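Side-chain contacts in protein Pcdhgc3 (Mus musculus, PDB 4ZI8), which probably mediates calcium-dependent cell adhesion, may help establish and maintain specific neuronal connections in the brain, and is represented here by its first three extracellular cadherin repeats: residues T251-V256 against V328-V333; G292-K297 against H308-Q313. All coordinates share one frame; numbering follows the deposited sequence.

Contact 1: T251-V256 against V328-V333; sequences TRVAQV and VLVEVV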
loop_
_atom_site.group_PDB
_atom_site.type_symbol
_atom_site.label_atom_id
_atom_site.label_comp_id
_atom_site.label_asym_id
_atom_site.label_seq_id
_atom_site.Cartn_x
_atom_site.Cartn_y
_atom_site.Cartn_z
ATOM N N THR B 251 -9.736 43.264 -20.993
ATOM C CA THR B 251 -11.188 43.219 -20.821
ATOM C C THR B 251 -11.626 41.826 -20.377
ATOM O O THR B 251 -11.282 40.843 -21.016
ATOM C CB THR B 251 -11.935 43.606 -22.109
ATOM O OG1 THR B 251 -11.621 44.962 -22.440
ATOM C CG2 THR B 251 -13.424 43.503 -21.893
ATOM N N ARG B 252 -12.361 41.748 -19.270
ATOM C CA ARG B 252 -12.876 40.476 -18.774
ATOM C C ARG B 252 -13.951 39.960 -19.709
ATOM O O ARG B 252 -14.905 40.681 -20.021
ATOM C CB ARG B 252 -13.432 40.641 -17.360
ATOM C CG ARG B 252 -14.334 39.514 -16.894
ATOM C CD ARG B 252 -14.570 39.639 -15.405
ATOM N NE ARG B 252 -15.486 38.624 -14.903
ATOM C CZ ARG B 252 -15.585 38.289 -13.627
ATOM N NH1 ARG B 252 -14.810 38.880 -12.731
ATOM N NH2 ARG B 252 -16.450 37.367 -13.249
ATOM N N VAL B 253 -13.789 38.727 -20.183
ATOM C CA VAL B 253 -14.753 38.106 -21.089
ATOM C C VAL B 253 -15.687 37.174 -20.321
ATOM O O VAL B 253 -16.901 37.242 -20.439
ATOM C CB VAL B 253 -14.048 37.321 -22.196
ATOM C CG1 VAL B 253 -15.063 36.625 -23.090
ATOM C CG2 VAL B 253 -13.205 38.237 -23.009
ATOM N N ALA B 254 -15.108 36.302 -19.520
ATOM C CA ALA B 254 -15.888 35.320 -18.793
ATOM C C ALA B 254 -15.039 34.781 -17.656
ATOM O O ALA B 254 -13.814 34.903 -17.700
ATOM C CB ALA B 254 -16.342 34.179 -19.721
ATOM N N GLN B 255 -15.678 34.228 -16.632
ATOM C CA GLN B 255 -14.949 33.385 -15.682
ATOM C C GLN B 255 -15.572 31.982 -15.630
ATOM O O GLN B 255 -16.748 31.820 -15.289
ATOM C CB GLN B 255 -14.923 34.009 -14.289
ATOM C CG GLN B 255 -14.106 33.207 -13.282
ATOM C CD GLN B 255 -13.980 33.903 -11.945
ATOM O OE1 GLN B 255 -14.838 34.703 -11.561
ATOM N NE2 GLN B 255 -12.898 33.622 -11.237
ATOM N N VAL B 256 -14.792 30.962 -15.976
ATOM C CA VAL B 256 -15.311 29.609 -15.928
ATOM C C VAL B 256 -14.960 28.979 -14.573
ATOM O O VAL B 256 -13.999 29.390 -13.908
ATOM C CB VAL B 256 -14.776 28.764 -17.078
ATOM C CG1 VAL B 256 -15.076 29.471 -18.429
ATOM C CG2 VAL B 256 -13.271 28.536 -16.916
ATOM N N VAL B 328 -16.773 28.504 -24.354
ATOM C CA VAL B 328 -17.169 29.892 -24.238
ATOM C C VAL B 328 -17.461 30.430 -25.634
ATOM O O VAL B 328 -16.611 30.360 -26.509
ATOM C CB VAL B 328 -16.075 30.743 -23.598
ATOM C CG1 VAL B 328 -16.619 32.129 -23.291
ATOM C CG2 VAL B 328 -15.567 30.050 -22.347
ATOM N N LEU B 329 -18.678 30.915 -25.843
ATOM C CA LEU B 329 -19.060 31.558 -27.095
ATOM C C LEU B 329 -18.904 33.051 -26.922
ATOM O O LEU B 329 -19.638 33.660 -26.156
ATOM C CB LEU B 329 -20.495 31.220 -27.464
ATOM C CG LEU B 329 -20.736 29.755 -27.806
ATOM C CD1 LEU B 329 -22.224 29.471 -28.043
ATOM C CD2 LEU B 329 -19.933 29.424 -29.037
ATOM N N VAL B 330 -17.931 33.635 -27.611
ATOM C CA VAL B 330 -17.698 35.082 -27.537
ATOM C C VAL B 330 -18.242 35.748 -28.799
ATOM O O VAL B 330 -17.689 35.585 -29.893
ATOM C CB VAL B 330 -16.209 35.436 -27.389
ATOM C CG1 VAL B 330 -16.019 36.955 -27.339
ATOM C CG2 VAL B 330 -15.638 34.789 -26.149
ATOM N N GLU B 331 -19.353 36.449 -28.630
ATOM C CA GLU B 331 -19.975 37.212 -29.709
ATOM C C GLU B 331 -19.369 38.607 -29.757
ATOM O O GLU B 331 -19.376 39.328 -28.766
ATOM C CB GLU B 331 -21.488 37.296 -29.526
ATOM C CG GLU B 331 -22.166 38.132 -30.612
ATOM C CD GLU B 331 -23.655 38.340 -30.369
ATOM O OE1 GLU B 331 -24.203 37.684 -29.451
ATOM O OE2 GLU B 331 -24.268 39.159 -31.101
ATOM N N VAL B 332 -18.811 38.961 -30.901
ATOM C CA VAL B 332 -18.240 40.284 -31.106
ATOM C C VAL B 332 -19.322 41.271 -31.530
ATOM O O VAL B 332 -20.047 41.018 -32.499
ATOM C CB VAL B 332 -17.146 40.265 -32.181
ATOM C CG1 VAL B 332 -16.531 41.639 -32.313
ATOM C CG2 VAL B 332 -16.088 39.207 -31.854
ATOM N N VAL B 333 -19.414 42.394 -30.819
ATOM C CA VAL B 333 -20.455 43.374 -31.039
ATOM C C VAL B 333 -19.923 44.573 -31.835
ATOM O O VAL B 333 -18.899 45.171 -31.497
ATOM C CB VAL B 333 -21.041 43.849 -29.721
ATOM C CG1 VAL B 333 -22.093 44.895 -29.981
ATOM C CG2 VAL B 333 -21.630 42.667 -28.957
#
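A classic beta bulge sets the inner face of strand 252-259 against strand 324-333 in the core of the third cadherin repeat, where the two sheets of the sandwich meet. Val253 and Ala254 both face Leu294 of the neighbouring strand, so two successive residues turn their CB atoms inward. Val253 meets Val330 tip to tip, with CG1 of Val253 3.6 Å from CG2 of Val330. With CG1 opposite the backbone N (chi1 177°), that methyl of Val253 is directed at the facing strand. Ala254 ends at its CB, which lies 4.1 Å from CG1 of Val328; the small alanine meets Val328 with its one methyl. The other branch of Val328, CG2, sits 4.0 Å from CG1 of Val256, the two valines crossing at a slant. Val328 thus fits between Ala254 and Val256 with one methyl for each. Beta-branched valine suits both strands, giving compact apolar bulk close to the main chain. Around this layer, Val253 also packs on Leu294 and Ile296, Val256 on Tyr239 of strand 238-244, and Val328 and Val330 on Ile312 and Ile310 of strand 307-316.

Contact 2: G292-K297 against H308-Q313; sequences GVLTIK and HEIYIQ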
loop_
_atom_site.group_PDB
_atom_site.type_symbol
_atom_site.label_atom_id
_atom_site.label_comp_id
_atom_site.label_asym_id
_atom_site.label_seq_id
_atom_site.Cartn_x
_atom_site.Cartn_y
_atom_site.Cartn_z
ATOM N N GLY B 292 -9.511 30.920 -13.782
ATOM C CA GLY B 292 -10.438 30.640 -14.866
ATOM C C GLY B 292 -11.002 31.887 -15.542
ATOM O O GLY B 292 -11.961 31.831 -16.319
ATOM N N VAL B 293 -10.398 33.032 -15.265
ATOM C CA VAL B 293 -10.811 34.262 -15.921
ATOM C C VAL B 293 -10.232 34.381 -17.336
ATOM O O VAL B 293 -9.018 34.336 -17.546
ATOM C CB VAL B 293 -10.414 35.480 -15.070
ATOM C CG1 VAL B 293 -10.694 36.786 -15.835
ATOM C CG2 VAL B 293 -11.182 35.456 -13.749
ATOM N N LEU B 294 -11.132 34.495 -18.311
ATOM C CA LEU B 294 -10.779 34.689 -19.704
ATOM C C LEU B 294 -10.852 36.175 -20.037
ATOM O O LEU B 294 -11.869 36.832 -19.739
ATOM C CB LEU B 294 -11.726 33.896 -20.595
ATOM C CG LEU B 294 -11.540 33.961 -22.107
ATOM C CD1 LEU B 294 -10.346 33.126 -22.549
ATOM C CD2 LEU B 294 -12.833 33.509 -22.792
ATOM N N THR B 295 -9.776 36.709 -20.617
ATOM C CA THR B 295 -9.697 38.131 -20.952
ATOM C C THR B 295 -9.363 38.325 -22.441
ATOM O O THR B 295 -8.858 37.413 -23.107
ATOM C CB THR B 295 -8.624 38.880 -20.122
ATOM O OG1 THR B 295 -7.399 38.144 -20.137
ATOM C CG2 THR B 295 -9.043 39.075 -18.676
ATOM N N ILE B 296 -9.616 39.525 -22.950
ATOM C CA ILE B 296 -9.149 39.896 -24.279
ATOM C C ILE B 296 -7.666 40.109 -24.227
ATOM O O ILE B 296 -7.149 40.759 -23.313
ATOM C CB ILE B 296 -9.839 41.158 -24.783
ATOM C CG1 ILE B 296 -11.331 40.880 -24.912
ATOM C CG2 ILE B 296 -9.231 41.624 -26.131
ATOM C CD1 ILE B 296 -11.648 39.817 -25.974
ATOM N N LYS B 297 -6.971 39.555 -25.201
ATOM C CA LYS B 297 -5.537 39.752 -25.304
ATOM C C LYS B 297 -5.178 40.498 -26.587
ATOM O O LYS B 297 -4.385 41.437 -26.563
ATOM C CB LYS B 297 -4.824 38.398 -25.254
ATOM C CG LYS B 297 -3.319 38.474 -25.399
ATOM C CD LYS B 297 -2.690 37.088 -25.281
ATOM C CE LYS B 297 -1.305 37.048 -25.917
ATOM N NZ LYS B 297 -0.725 35.666 -25.935
ATOM N N HIS B 308 -16.450 33.924 -31.721
ATOM C CA HIS B 308 -15.325 33.054 -31.388
ATOM C C HIS B 308 -15.810 31.926 -30.482
ATOM O O HIS B 308 -16.567 32.181 -29.541
ATOM C CB HIS B 308 -14.203 33.854 -30.709
ATOM C CG HIS B 308 -13.656 34.964 -31.556
ATOM N ND1 HIS B 308 -12.683 34.764 -32.514
ATOM C CD2 HIS B 308 -13.959 36.286 -31.596
ATOM C CE1 HIS B 308 -12.422 35.914 -33.118
ATOM N NE2 HIS B 308 -13.173 36.851 -32.569
ATOM N N GLU B 309 -15.417 30.690 -30.794
ATOM C CA GLU B 309 -15.703 29.528 -29.952
ATOM C C GLU B 309 -14.447 29.107 -29.214
ATOM O O GLU B 309 -13.497 28.670 -29.836
ATOM C CB GLU B 309 -16.192 28.339 -30.769
ATOM C CG GLU B 309 -17.547 28.476 -31.374
ATOM C CD GLU B 309 -18.178 27.118 -31.682
ATOM O OE1 GLU B 309 -17.992 26.164 -30.871
ATOM O OE2 GLU B 309 -18.857 27.016 -32.734
ATOM N N ILE B 310 -14.441 29.219 -27.904
ATOM C CA ILE B 310 -13.248 28.909 -27.145
ATOM C C ILE B 310 -13.491 27.732 -26.206
ATOM O O ILE B 310 -14.399 27.767 -25.385
ATOM C CB ILE B 310 -12.808 30.092 -26.311
ATOM C CG1 ILE B 310 -12.610 31.310 -27.206
ATOM C CG2 ILE B 310 -11.545 29.752 -25.525
ATOM C CD1 ILE B 310 -12.808 32.543 -26.425
ATOM N N TYR B 311 -12.678 26.700 -26.310
ATOM C CA TYR B 311 -12.848 25.569 -25.418
ATOM C C TYR B 311 -11.823 25.665 -24.300
ATOM O O TYR B 311 -10.643 25.964 -24.530
ATOM C CB TYR B 311 -12.711 24.236 -26.147
ATOM C CG TYR B 311 -13.838 23.923 -27.087
ATOM C CD1 TYR B 311 -13.907 24.523 -28.332
ATOM C CD2 TYR B 311 -14.818 23.012 -26.743
ATOM C CE1 TYR B 311 -14.928 24.230 -29.215
ATOM C CE2 TYR B 311 -15.844 22.708 -27.618
ATOM C CZ TYR B 311 -15.893 23.324 -28.853
ATOM O OH TYR B 311 -16.908 23.041 -29.741
ATOM N N ILE B 312 -12.288 25.451 -23.089
ATOM C CA ILE B 312 -11.414 25.575 -21.945
ATOM C C ILE B 312 -11.409 24.225 -21.213
ATOM O O ILE B 312 -12.424 23.534 -21.147
ATOM C CB ILE B 312 -11.860 26.724 -21.042
ATOM C CG1 ILE B 312 -11.664 28.063 -21.791
ATOM C CG2 ILE B 312 -11.096 26.719 -19.709
ATOM C CD1 ILE B 312 -12.054 29.278 -20.987
ATOM N N GLN B 313 -10.254 23.848 -20.693
ATOM C CA GLN B 313 -10.115 22.554 -20.085
ATOM C C GLN B 313 -9.804 22.776 -18.620
ATOM O O GLN B 313 -9.083 23.721 -18.286
ATOM C CB GLN B 313 -9.019 21.774 -20.788
ATOM C CG GLN B 313 -8.546 20.565 -20.039
ATOM C CD GLN B 313 -7.353 19.928 -20.713
ATOM O OE1 GLN B 313 -7.510 19.057 -21.566
ATOM N NE2 GLN B 313 -6.153 20.369 -20.345
#
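Ile310 and Ile312 of strand 307-316 face Leu294 of strand 293-296 across the core of the sandwich, and from His308 to Gln313 it is these two isoleucines that make the contact. Ile310 comes first and carries the closest approach: its CD1 meets CD2 of Leu294 tip to tip at 3.8 Å. The CG of Leu294 lies trans to the main-chain N (chi1 180°), which sends both terminal methyls across to the other sheet. Tyr311 lies on the outer face, where its ring is edge-to-face with His276, and the residue also packs on Leu91 of the second subunit. Ile312 returns to the interior, and its CD1 approaches the other leucine branch, CD1 of Leu294, more loosely at 4.5 Å. The forked end of leucine therefore serves two partners, while the long CG1-CD1 arms of the isoleucines suit them to reaching across to the opposing sheet. Phe285 of strand 285-287, next to strand 293-296 in its sheet, touches both Leu294 and Ile310, and Val256 of strand 252-259, the neighbour on the other side, touches Ile312.

Contacts 1 and 2 are adjoining parts of one hydrophobic core, their centres 7 Å apart, and each joins the same two sheets. Strands 252-259 and 293-296 are neighbours in one sheet, 324-333 and 307-316 in the other. Main-chain bonds tie the contacts within each sheet: the N of Val253 lies 2.7 Å from the O of Leu294, and the N of Val328 lies 2.7 Å from the O of Ile310, both probable hydrogen bonds. Contact 2 lies away from the calcium sites. Contact 1 comes nearer a calcium site, the side chain of Val330 being about 10 Å from that of Glu245, although no calcium is bound there in this model.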